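Local coordinates for outer membrane porin F (Pseudomonas aeruginosa, PDB 4RLC), which forms an eight-stranded beta-barrel in the outer membrane through its N-terminal domain and probably acts as a porin for small molecules, at residues N141-K145 / G168-N174. Numbering follows the deposited sequence.
Sequences NFFAK and GLGVGFN. With C8E ((hydroxyethyloxy)tri(ethyloxy)octane), chain E; C8E ((hydroxyethyloxy)tri(ethyloxy)octane), chain F.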
loop_
_atom_site.group_PDB
_atom_site.type_symbol
_atom_site.label_atom_id
_atom_site.label_comp_id
_atom_site.label_asym_id
_atom_site.label_seq_id
_atom_site.Cartn_x
_atom_site.Cartn_y
_atom_site.Cartn_z
ATOM N N ASN A 141 15.693 -1.318 -12.394
ATOM C CA ASN A 141 15.105 -0.250 -11.635
ATOM C C ASN A 141 13.594 -0.161 -11.625
ATOM O O ASN A 141 13.029 0.235 -10.583
ATOM C CB ASN A 141 15.652 1.108 -12.124
ATOM C CG ASN A 141 17.154 1.141 -12.147
ATOM O OD1 ASN A 141 17.754 1.008 -13.216
ATOM N ND2 ASN A 141 17.794 1.335 -10.975
ATOM N N PHE A 142 12.875 -0.605 -12.658
ATOM C CA PHE A 142 11.462 -0.375 -12.725
ATOM C C PHE A 142 10.670 -1.684 -12.446
ATOM O O PHE A 142 11.102 -2.699 -12.878
ATOM C CB PHE A 142 11.033 0.140 -14.083
ATOM C CG PHE A 142 11.462 1.577 -14.346
ATOM C CD1 PHE A 142 10.626 2.600 -13.957
ATOM C CD2 PHE A 142 12.591 1.824 -15.000
ATOM C CE1 PHE A 142 11.003 3.918 -14.201
ATOM C CE2 PHE A 142 13.028 3.174 -15.232
ATOM C CZ PHE A 142 12.179 4.171 -14.843
ATOM N N PHE A 143 9.588 -1.538 -11.712
ATOM C CA PHE A 143 8.671 -2.680 -11.414
ATOM C C PHE A 143 7.236 -2.301 -11.637
ATOM O O PHE A 143 6.825 -1.183 -11.547
ATOM C CB PHE A 143 8.930 -3.256 -10.010
ATOM C CG PHE A 143 8.535 -2.357 -8.881
ATOM C CD1 PHE A 143 7.234 -2.307 -8.367
ATOM C CD2 PHE A 143 9.489 -1.424 -8.405
ATOM C CE1 PHE A 143 6.937 -1.428 -7.310
ATOM C CE2 PHE A 143 9.170 -0.578 -7.344
ATOM C CZ PHE A 143 7.918 -0.533 -6.850
ATOM N N ALA A 144 6.405 -3.344 -11.889
ATOM C CA ALA A 144 4.985 -3.252 -11.815
ATOM C C ALA A 144 4.556 -4.236 -10.673
ATOM O O ALA A 144 5.256 -5.236 -10.423
ATOM C CB ALA A 144 4.377 -3.660 -13.139
ATOM N N LYS A 145 3.478 -3.917 -10.030
ATOM C CA LYS A 145 3.007 -4.694 -8.838
ATOM C C LYS A 145 1.519 -4.973 -8.933
ATOM O O LYS A 145 0.745 -4.139 -9.401
ATOM C CB LYS A 145 3.294 -3.801 -7.605
ATOM C CG LYS A 145 2.729 -4.170 -6.256
ATOM C CD LYS A 145 3.296 -3.188 -5.233
ATOM C CE LYS A 145 2.454 -2.927 -3.998
ATOM N NZ LYS A 145 3.281 -2.090 -3.050
ATOM N N GLY A 168 -5.252 -4.327 -6.173
ATOM C CA GLY A 168 -4.613 -3.122 -6.715
ATOM C C GLY A 168 -3.478 -3.395 -7.629
ATOM O O GLY A 168 -2.970 -4.515 -7.724
ATOM N N LEU A 169 -2.970 -2.295 -8.226
ATOM C CA LEU A 169 -1.849 -2.343 -9.102
ATOM C C LEU A 169 -0.957 -1.131 -8.689
ATOM O O LEU A 169 -1.415 -0.217 -8.027
ATOM C CB LEU A 169 -2.218 -2.108 -10.567
ATOM C CG LEU A 169 -2.944 -3.258 -11.253
ATOM C CD1 LEU A 169 -3.376 -2.825 -12.647
ATOM C CD2 LEU A 169 -2.048 -4.416 -11.410
ATOM N N GLY A 170 0.311 -1.277 -8.926
ATOM C CA GLY A 170 1.223 -0.146 -8.719
ATOM C C GLY A 170 2.430 -0.259 -9.629
ATOM O O GLY A 170 2.677 -1.248 -10.291
ATOM N N VAL A 171 3.173 0.867 -9.716
ATOM C CA VAL A 171 4.361 0.872 -10.519
ATOM C C VAL A 171 5.393 1.679 -9.731
ATOM O O VAL A 171 5.005 2.513 -8.910
ATOM C CB VAL A 171 4.128 1.530 -11.888
ATOM C CG1 VAL A 171 2.995 0.875 -12.605
ATOM C CG2 VAL A 171 3.795 2.978 -11.823
ATOM N N GLY A 172 6.635 1.340 -9.927
ATOM C CA GLY A 172 7.682 2.084 -9.190
ATOM C C GLY A 172 9.048 1.995 -9.734
ATOM O O GLY A 172 9.306 1.317 -10.729
ATOM N N PHE A 173 9.950 2.751 -9.080
ATOM C CA PHE A 173 11.310 2.879 -9.482
ATOM C C PHE A 173 12.202 2.724 -8.224
ATOM O O PHE A 173 11.916 3.293 -7.160
ATOM C CB PHE A 173 11.468 4.324 -10.065
ATOM C CG PHE A 173 12.834 4.698 -10.430
ATOM C CD1 PHE A 173 13.458 4.169 -11.521
ATOM C CD2 PHE A 173 13.496 5.663 -9.661
ATOM C CE1 PHE A 173 14.760 4.552 -11.870
ATOM C CE2 PHE A 173 14.791 6.059 -10.030
ATOM C CZ PHE A 173 15.414 5.477 -11.113
ATOM N N ASN A 174 13.191 1.865 -8.347
ATOM C CA ASN A 174 14.165 1.538 -7.324
ATOM C C ASN A 174 15.490 2.112 -7.708
ATOM O O ASN A 174 16.027 1.931 -8.829
ATOM C CB ASN A 174 14.250 -0.002 -7.137
ATOM C CG ASN A 174 15.275 -0.419 -6.096
ATOM O OD1 ASN A 174 16.471 -0.143 -6.213
ATOM N ND2 ASN A 174 14.806 -1.129 -5.120
HETATM O O12 C8E E . -5.519 -6.361 -10.282
HETATM C C13 C8E E . -6.723 -5.913 -10.896
HETATM C C14 C8E E . -6.768 -4.398 -11.074
HETATM O O15 C8E E . -6.810 -3.728 -9.808
HETATM C C16 C8E E . -7.684 -2.629 -9.752
HETATM C C17 C8E E . -6.918 -1.336 -9.614
HETATM O O18 C8E E . -7.819 -0.310 -9.979
HETATM C C19 C8E E . -7.813 0.834 -9.180
HETATM C C20 C8E E . -8.765 1.846 -9.729
HETATM O O21 C8E E . -9.918 1.254 -10.329
HETATM C C6 C8E F . 8.715 -20.262 -11.304
HETATM C C7 C8E F . 7.781 -19.852 -12.453
HETATM C C8 C8E F . 8.026 -18.435 -12.985
HETATM O O9 C8E F . 6.784 -17.818 -13.360
HETATM C C10 C8E F . 6.777 -16.380 -13.349
HETATM C C11 C8E F . 6.264 -15.909 -14.707
HETATM O O12 C8E F . 6.013 -14.506 -14.749
HETATM C C13 C8E F . 4.955 -14.065 -13.893
HETATM C C14 C8E F . 4.252 -12.904 -14.576
HETATM O O15 C8E F . 3.319 -12.321 -13.661
HETATM C C16 C8E F . 3.839 -11.258 -12.852
HETATM C C17 C8E F . 2.799 -10.153 -12.701
HETATM O O18 C8E F . 3.317 -9.128 -11.847
HETATM C C19 C8E F . 2.418 -8.072 -11.598
HETATM C C20 C8E F . 2.593 -7.071 -12.689
HETATM O O21 C8E F . 1.339 -6.660 -13.199
#
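The ring of Phe143 lies flat across Gly172, whose CA sits over one ring face, 3.8 Å from the ring centroid and offset toward the rim. With CG placed between the backbone N and the carbonyl carbon (chi1 69°), the ring folds over the neighbouring strand, onto a backbone that carries no CB there. Phe143 is on the side away from the detergent, toward the barrel interior, where it has a cation-pi contact with Lys135 and touches Glu22 and Glu24. On the outer surface, Phe142 meets Phe173 obliquely, planes 48° apart, with Phe173 CD1 over one face of the Phe142 ring, 3.6 Å from Phe142 CZ. Phe173 CE1 also reaches Asn141 CB, the two side chains running side by side, amide and ring planes 36° apart. Asn141 ND2 gives a nearly straight bond, within the plane of its own amide, to Asn174 O (2.8 Å), while Asn174 N returns one to Asn141 O. Paired backbone bonds follow at Phe143/Gly172 and Lys145/Gly170. Lys145 runs extended on the inner side to a salt bridge with Glu24, whereas Ala144 and Leu169 touch detergent outside. An inner face carrying charge and an apolar outer face are characteristic of outer-membrane beta-barrels, here built on the last hairpin, 142-153 and 164-174.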